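PDB 2JEQ: xyloglucanase from Paenibacillus pabuli, which probably hydrolyses the beta-1,4-linked glucan backbone of xyloglucan. Local coordinates for residues F177-E182 with L222-W227; Q37-M42 with K355-Y360. One frame throughout, in Å; residues are numbered along the deposited sequence.

Interaction 1 (F177-E182 with L222-W227); sequences FESMNE and LLVPGW. With BGC (beta-D-glucopyranose), chain B.
Pro225 sets CG and CD of its ring against the turn that follows strand 175-178. Its CD lies 3.3 Å from Ser179 OG, whose hydroxyl is hydrogen-bonded to Asn203, and its CG sits 3.8 Å from Met180 CG, the two side chains crossing at a slant. Beyond the proline the chains diverge, and a water donates to both Asn181 O and Gly226 O to bridge them. Further back they run as parallel strands. Leu223 N gives Phe177 O a short, nearly straight bond (2.7 Å, 177° at the hydrogen), and Leu223 O takes Ser179 N at 2.9 Å. Leu223 and Glu178 both carry CG anti to the backbone N (chi1 178° for Leu223), which lays them side by side, with Leu223 CD2 3.9 Å from Glu178 CG; the carboxylate goes on to a salt bridge with Arg87. On the other face of the sheet Phe177 CB meets Leu222 CD2 at 4.0 Å. Asn181 ND2 donates to O2 of the bound glucose (3.1 Å). Asn181-Glu182, just past the fourth strand, is probably the Asn-Glu pair of family 5 enzymes, whose glutamate is the usual acid/base. Strand 125-129 continues the sheet beside Phe177 and Glu178 and strand 259-265 beside Leu222 to Val224, while helix 193-211 covers Leu222 and Met180, and Trp161 of helix 150-167 meets the Phe177 ring.

Interaction 2 (Q37-M42 with K355-Y360); sequences QIVSEM and KMVPVY
Val39 and Met42 of the N-terminal helix pack apolar side chains onto Val357 and the Lys355 carbonyl, a helix-on-strand contact where the last barrel strand, 356-360, begins. The short helix 38-42 and the strand run in roughly the same direction, 26° apart, with axes 7.8 Å from each other. Val39 does its work with both methyls: CG2 comes to 3.5 Å from Lys355 O, while CG1, anti to the backbone N (chi1 175°), lies against the Lys355 carbonyl group, 3.7 Å from both its C and its O, and reaches on to Val357 CG2 at 3.9 Å. One turn further along, Met42 crosses Val357 at about a right angle. Its CB lies against both methyls of the valine, 3.9 Å from Val357 CG1, and its sulfur, SD, is 3.9 Å from Val357 CG2. A bend at the end of the Met42 chain (chi3 72°) turns CE back to 4.2 Å from Val357 CG1.

This is the TIM barrel closed at its N-terminal end: the helix lies where the strands start, with Ile38 against Trp221 and Pro318, just ahead of strands 222-225 and 319-324. Lys355 itself is the C-prime residue of a Schellman motif that ends helix 336-353, and its positive phi takes the chain from that helix into the strand. Strand 356-360 is paired through its backbone on both sides, Val357 with Val319 and Ile321 on one neighbour, Pro358 and Tyr360 with Gly45 at the start of strand 45-47, three residues after Met42.

Overall arrangement
The modelled chain starts with helix 38-42, the first half of interaction 2, and then enters barrel strand 45-47. Helix 72-80, strand 85-88, helix 106-120 and strand 125-129 follow, before strand 175-178 and, after helix 193-211, strand 222-225 close interaction 1, a local loop of one strand-helix-strand unit. Strands 259-265 and 319-324 and helix 336-353 then lead to strand 356-360, where interaction 2 closes a loop of 312 residues with interaction 1 nested inside it. One contact joins the fourth and fifth strands near the sugar site; the other fits the N-terminal helix to the eighth. They lie about 16 Å apart, centre to centre, without touching, yet both belong to the same closed sheet.

Interaction 1 (F177-E182 with L222-W227)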
loop_
_atom_site.group_PDB
_atom_site.type_symbol
_atom_site.label_atom_id
_atom_site.label_comp_id
_atom_site.label_asym_id
_atom_site.label_seq_id
_atom_site.Cartn_x
_atom_site.Cartn_y
_atom_site.Cartn_z
ATOM N N PHE A 177 -3.399 9.624 4.472
ATOM C CA PHE A 177 -2.235 9.111 5.225
ATOM C C PHE A 177 -2.403 7.673 5.571
ATOM O O PHE A 177 -3.423 7.264 6.165
ATOM C CB PHE A 177 -1.991 9.847 6.549
ATOM C CG PHE A 177 -1.718 11.289 6.395
ATOM C CD1 PHE A 177 -1.280 11.811 5.184
ATOM C CD2 PHE A 177 -1.874 12.144 7.476
ATOM C CE1 PHE A 177 -1.044 13.199 5.047
ATOM C CE2 PHE A 177 -1.645 13.523 7.333
ATOM C CZ PHE A 177 -1.225 14.027 6.111
ATOM N N GLU A 178 -1.395 6.893 5.237
ATOM C CA GLU A 178 -1.396 5.474 5.564
ATOM C C GLU A 178 -0.351 5.211 6.654
ATOM O O GLU A 178 0.832 5.442 6.423
ATOM C CB GLU A 178 -1.060 4.692 4.305
ATOM C CG GLU A 178 -1.046 3.168 4.445
ATOM C CD GLU A 178 -0.579 2.521 3.137
ATOM O OE1 GLU A 178 -0.380 3.255 2.138
ATOM O OE2 GLU A 178 -0.385 1.294 3.090
ATOM N N SER A 179 -0.779 4.678 7.810
ATOM C CA SER A 179 0.028 4.673 9.042
ATOM C C SER A 179 1.346 3.916 8.916
ATOM O O SER A 179 2.368 4.248 9.534
ATOM C CB SER A 179 -0.788 4.018 10.165
ATOM O OG SER A 179 -0.982 2.634 9.869
ATOM N N MET A 180 1.299 2.836 8.157
ATOM C CA MET A 180 2.469 2.017 7.956
ATOM C C MET A 180 2.152 1.084 6.806
ATOM O O MET A 180 1.055 1.157 6.224
ATOM C CB MET A 180 2.846 1.257 9.236
ATOM C CG MET A 180 1.689 0.501 9.863
ATOM S SD MET A 180 1.916 0.397 11.669
ATOM C CE MET A 180 0.774 -0.948 11.935
ATOM N N ASN A 181 3.101 0.223 6.480
ATOM C CA ASN A 181 3.009 -0.583 5.273
ATOM C C ASN A 181 2.721 -2.014 5.683
ATOM O O ASN A 181 1.601 -2.307 6.097
ATOM C CB ASN A 181 4.270 -0.463 4.405
ATOM C CG ASN A 181 4.263 -1.435 3.224
ATOM O OD1 ASN A 181 3.249 -1.608 2.548
ATOM N ND2 ASN A 181 5.389 -2.111 3.012
ATOM N N GLU A 182 3.726 -2.884 5.614
ATOM C CA GLU A 182 3.559 -4.288 6.037
ATOM C C GLU A 182 4.294 -4.550 7.346
ATOM O O GLU A 182 5.527 -4.707 7.382
ATOM C CB GLU A 182 4.027 -5.259 4.949
ATOM C CG GLU A 182 3.216 -5.225 3.661
ATOM C CD GLU A 182 3.760 -6.167 2.579
ATOM O OE1 GLU A 182 4.956 -6.596 2.656
ATOM O OE2 GLU A 182 2.985 -6.426 1.617
ATOM N N LEU A 222 -7.716 8.390 7.072
ATOM C CA LEU A 222 -6.491 7.723 7.518
ATOM C C LEU A 222 -6.612 6.223 7.286
ATOM O O LEU A 222 -7.605 5.592 7.683
ATOM C CB LEU A 222 -6.195 8.042 9.001
ATOM C CG LEU A 222 -6.354 9.513 9.447
ATOM C CD1 LEU A 222 -6.259 9.688 10.974
ATOM C CD2 LEU A 222 -5.322 10.399 8.754
ATOM N N LEU A 223 -5.587 5.653 6.652
ATOM C CA LEU A 223 -5.583 4.249 6.217
ATOM C C LEU A 223 -4.671 3.452 7.141
ATOM O O LEU A 223 -3.536 3.878 7.410
ATOM C CB LEU A 223 -5.109 4.150 4.735
ATOM C CG LEU A 223 -4.974 2.793 4.057
ATOM C CD1 LEU A 223 -6.306 2.060 4.103
ATOM C CD2 LEU A 223 -4.467 2.806 2.570
ATOM N N VAL A 224 -5.174 2.330 7.673
ATOM C CA VAL A 224 -4.398 1.522 8.631
ATOM C C VAL A 224 -4.468 0.041 8.261
ATOM O O VAL A 224 -5.519 -0.432 7.805
ATOM C CB VAL A 224 -4.871 1.697 10.120
ATOM C CG1 VAL A 224 -4.719 3.169 10.586
ATOM C CG2 VAL A 224 -6.315 1.128 10.353
ATOM N N PRO A 225 -3.356 -0.690 8.403
ATOM C CA PRO A 225 -3.422 -2.137 8.131
ATOM C C PRO A 225 -3.569 -2.972 9.388
ATOM O O PRO A 225 -3.481 -2.438 10.479
ATOM C CB PRO A 225 -2.041 -2.413 7.553
ATOM C CG PRO A 225 -1.148 -1.528 8.323
ATOM C CD PRO A 225 -1.965 -0.270 8.675
ATOM N N GLY A 226 -3.768 -4.273 9.208
ATOM C CA GLY A 226 -3.521 -5.263 10.258
ATOM C C GLY A 226 -2.182 -5.948 10.022
ATOM O O GLY A 226 -1.271 -5.384 9.350
ATOM N N TRP A 227 -2.064 -7.143 10.596
ATOM C CA TRP A 227 -0.844 -7.923 10.612
ATOM C C TRP A 227 -0.353 -8.310 9.212
ATOM O O TRP A 227 -1.037 -9.047 8.480
ATOM C CB TRP A 227 -1.059 -9.206 11.413
ATOM C CG TRP A 227 0.226 -9.980 11.685
ATOM C CD1 TRP A 227 0.712 -11.056 10.995
ATOM C CD2 TRP A 227 1.163 -9.718 12.727
ATOM N NE1 TRP A 227 1.901 -11.490 11.557
ATOM C CE2 TRP A 227 2.193 -10.688 12.627
ATOM C CE3 TRP A 227 1.218 -8.774 13.763
ATOM C CZ2 TRP A 227 3.289 -10.719 13.507
ATOM C CZ3 TRP A 227 2.309 -8.812 14.646
ATOM C CH2 TRP A 227 3.334 -9.768 14.502
HETATM C C2 BGC B . 5.996 -4.439 -0.413
HETATM C C3 BGC B . 6.882 -3.927 -1.542
HETATM C C4 BGC B . 7.523 -5.091 -2.334
HETATM C C5 BGC B . 6.451 -6.133 -2.707
HETATM C C6 BGC B . 6.893 -7.351 -3.538
HETATM C C1 BGC B . 5.069 -5.447 -1.066
HETATM O O1 BGC B . 3.997 -5.836 -0.248
HETATM O O2 BGC B . 5.282 -3.372 0.187
HETATM O O3 BGC B . 7.871 -3.103 -0.991
HETATM O O4 BGC B . 8.165 -4.573 -3.479
HETATM O O5 BGC B . 5.872 -6.534 -1.470
HETATM O O6 BGC B . 7.945 -8.062 -2.901
HETATM O O HOH W 1 1.063 -4.208 8.160
#

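Interaction 2 (Q37-M42 with K355-Y360)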
loop_
_atom_site.group_PDB
_atom_site.type_symbol
_atom_site.label_atom_id
_atom_site.label_comp_id
_atom_site.label_asym_id
_atom_site.label_seq_id
_atom_site.Cartn_x
_atom_site.Cartn_y
_atom_site.Cartn_z
ATOM N N GLN A 37 -19.412 7.731 -3.251
ATOM C CA GLN A 37 -18.524 7.118 -2.214
ATOM C C GLN A 37 -17.088 7.619 -2.379
ATOM O O GLN A 37 -16.687 8.059 -3.469
ATOM C CB GLN A 37 -18.539 5.579 -2.326
ATOM C CG GLN A 37 -19.936 4.928 -2.386
ATOM C CD GLN A 37 -20.441 4.741 -3.810
ATOM O OE1 GLN A 37 -20.524 5.691 -4.590
ATOM N NE2 GLN A 37 -20.777 3.506 -4.155
ATOM N N ILE A 38 -16.302 7.536 -1.306
ATOM C CA ILE A 38 -14.866 7.721 -1.428
ATOM C C ILE A 38 -14.315 6.623 -2.367
ATOM O O ILE A 38 -13.457 6.890 -3.205
ATOM C CB ILE A 38 -14.157 7.741 -0.031
ATOM C CG1 ILE A 38 -12.630 7.744 -0.169
ATOM C CG2 ILE A 38 -14.599 6.583 0.844
ATOM C CD1 ILE A 38 -12.066 8.931 -0.908
ATOM N N VAL A 39 -14.857 5.409 -2.262
ATOM C CA VAL A 39 -14.361 4.286 -3.051
ATOM C C VAL A 39 -14.514 4.488 -4.565
ATOM O O VAL A 39 -13.571 4.242 -5.301
ATOM C CB VAL A 39 -14.993 2.943 -2.600
ATOM C CG1 VAL A 39 -14.554 1.803 -3.528
ATOM C CG2 VAL A 39 -14.605 2.655 -1.142
ATOM N N SER A 40 -15.674 4.951 -5.029
ATOM C CA SER A 40 -15.890 5.155 -6.463
ATOM C C SER A 40 -15.034 6.275 -7.025
ATOM O O SER A 40 -14.522 6.171 -8.136
ATOM C CB SER A 40 -17.351 5.445 -6.786
ATOM O OG SER A 40 -17.433 6.054 -8.067
ATOM N N GLU A 41 -14.862 7.338 -6.247
ATOM C CA GLU A 41 -14.006 8.452 -6.662
ATOM C C GLU A 41 -12.537 8.052 -6.840
ATOM O O GLU A 41 -11.848 8.585 -7.690
ATOM C CB GLU A 41 -14.099 9.585 -5.653
ATOM C CG GLU A 41 -15.429 10.272 -5.687
ATOM C CD GLU A 41 -15.275 11.761 -5.640
ATOM O OE1 GLU A 41 -14.717 12.261 -4.634
ATOM O OE2 GLU A 41 -15.700 12.431 -6.611
ATOM N N MET A 42 -12.083 7.099 -6.038
ATOM C CA MET A 42 -10.703 6.641 -6.072
ATOM C C MET A 42 -10.416 5.717 -7.245
ATOM O O MET A 42 -9.263 5.590 -7.657
ATOM C CB MET A 42 -10.343 5.948 -4.757
ATOM C CG MET A 42 -10.199 6.930 -3.612
ATOM S SD MET A 42 -9.765 6.160 -2.029
ATOM C CE MET A 42 -8.063 5.710 -2.304
ATOM N N LYS A 355 -16.748 -3.212 -2.978
ATOM C CA LYS A 355 -16.611 -1.792 -2.620
ATOM C C LYS A 355 -15.272 -1.500 -1.941
ATOM O O LYS A 355 -15.210 -0.800 -0.924
ATOM C CB LYS A 355 -17.795 -1.325 -1.742
ATOM C CG LYS A 355 -19.143 -1.260 -2.470
ATOM C CD LYS A 355 -19.682 -2.652 -2.789
ATOM C CE LYS A 355 -20.685 -2.638 -3.936
ATOM N NZ LYS A 355 -21.970 -2.077 -3.445
ATOM N N MET A 356 -14.199 -2.062 -2.491
ATOM C CA MET A 356 -12.843 -1.743 -2.030
ATOM C C MET A 356 -12.030 -1.185 -3.184
ATOM O O MET A 356 -12.395 -1.372 -4.359
ATOM C CB MET A 356 -12.146 -2.956 -1.391
ATOM C CG MET A 356 -12.548 -4.289 -1.917
ATOM S SD MET A 356 -12.283 -5.717 -0.827
ATOM C CE MET A 356 -13.427 -5.337 0.486
ATOM N N VAL A 357 -10.941 -0.486 -2.857
ATOM C CA VAL A 357 -10.120 0.173 -3.878
ATOM C C VAL A 357 -8.935 -0.756 -4.223
ATOM O O VAL A 357 -8.100 -1.041 -3.359
ATOM C CB VAL A 357 -9.587 1.571 -3.422
ATOM C CG1 VAL A 357 -8.914 2.296 -4.596
ATOM C CG2 VAL A 357 -10.724 2.460 -2.827
ATOM N N PRO A 358 -8.857 -1.204 -5.491
ATOM C CA PRO A 358 -7.698 -1.991 -5.913
ATOM C C PRO A 358 -6.574 -1.088 -6.398
ATOM O O PRO A 358 -6.810 -0.247 -7.259
ATOM C CB PRO A 358 -8.241 -2.831 -7.061
ATOM C CG PRO A 358 -9.443 -2.006 -7.634
ATOM C CD PRO A 358 -9.845 -0.993 -6.575
ATOM N N VAL A 359 -5.367 -1.290 -5.854
ATOM C CA VAL A 359 -4.192 -0.471 -6.162
ATOM C C VAL A 359 -3.047 -1.377 -6.657
ATOM O O VAL A 359 -2.480 -2.135 -5.886
ATOM C CB VAL A 359 -3.727 0.345 -4.922
ATOM C CG1 VAL A 359 -2.559 1.260 -5.264
ATOM C CG2 VAL A 359 -4.915 1.166 -4.333
ATOM N N TYR A 360 -2.731 -1.284 -7.946
ATOM C CA TYR A 360 -1.696 -2.097 -8.552
ATOM C C TYR A 360 -0.258 -1.823 -8.059
ATOM O O TYR A 360 0.158 -0.659 -7.947
ATOM C CB TYR A 360 -1.800 -2.024 -10.097
ATOM C CG TYR A 360 -0.802 -2.931 -10.770
ATOM C CD1 TYR A 360 -1.050 -4.297 -10.898
ATOM C CD2 TYR A 360 0.432 -2.436 -11.189
ATOM C CE1 TYR A 360 -0.121 -5.145 -11.511
ATOM C CE2 TYR A 360 1.381 -3.280 -11.750
ATOM C CZ TYR A 360 1.085 -4.617 -11.923
ATOM O OH TYR A 360 2.014 -5.410 -12.487
#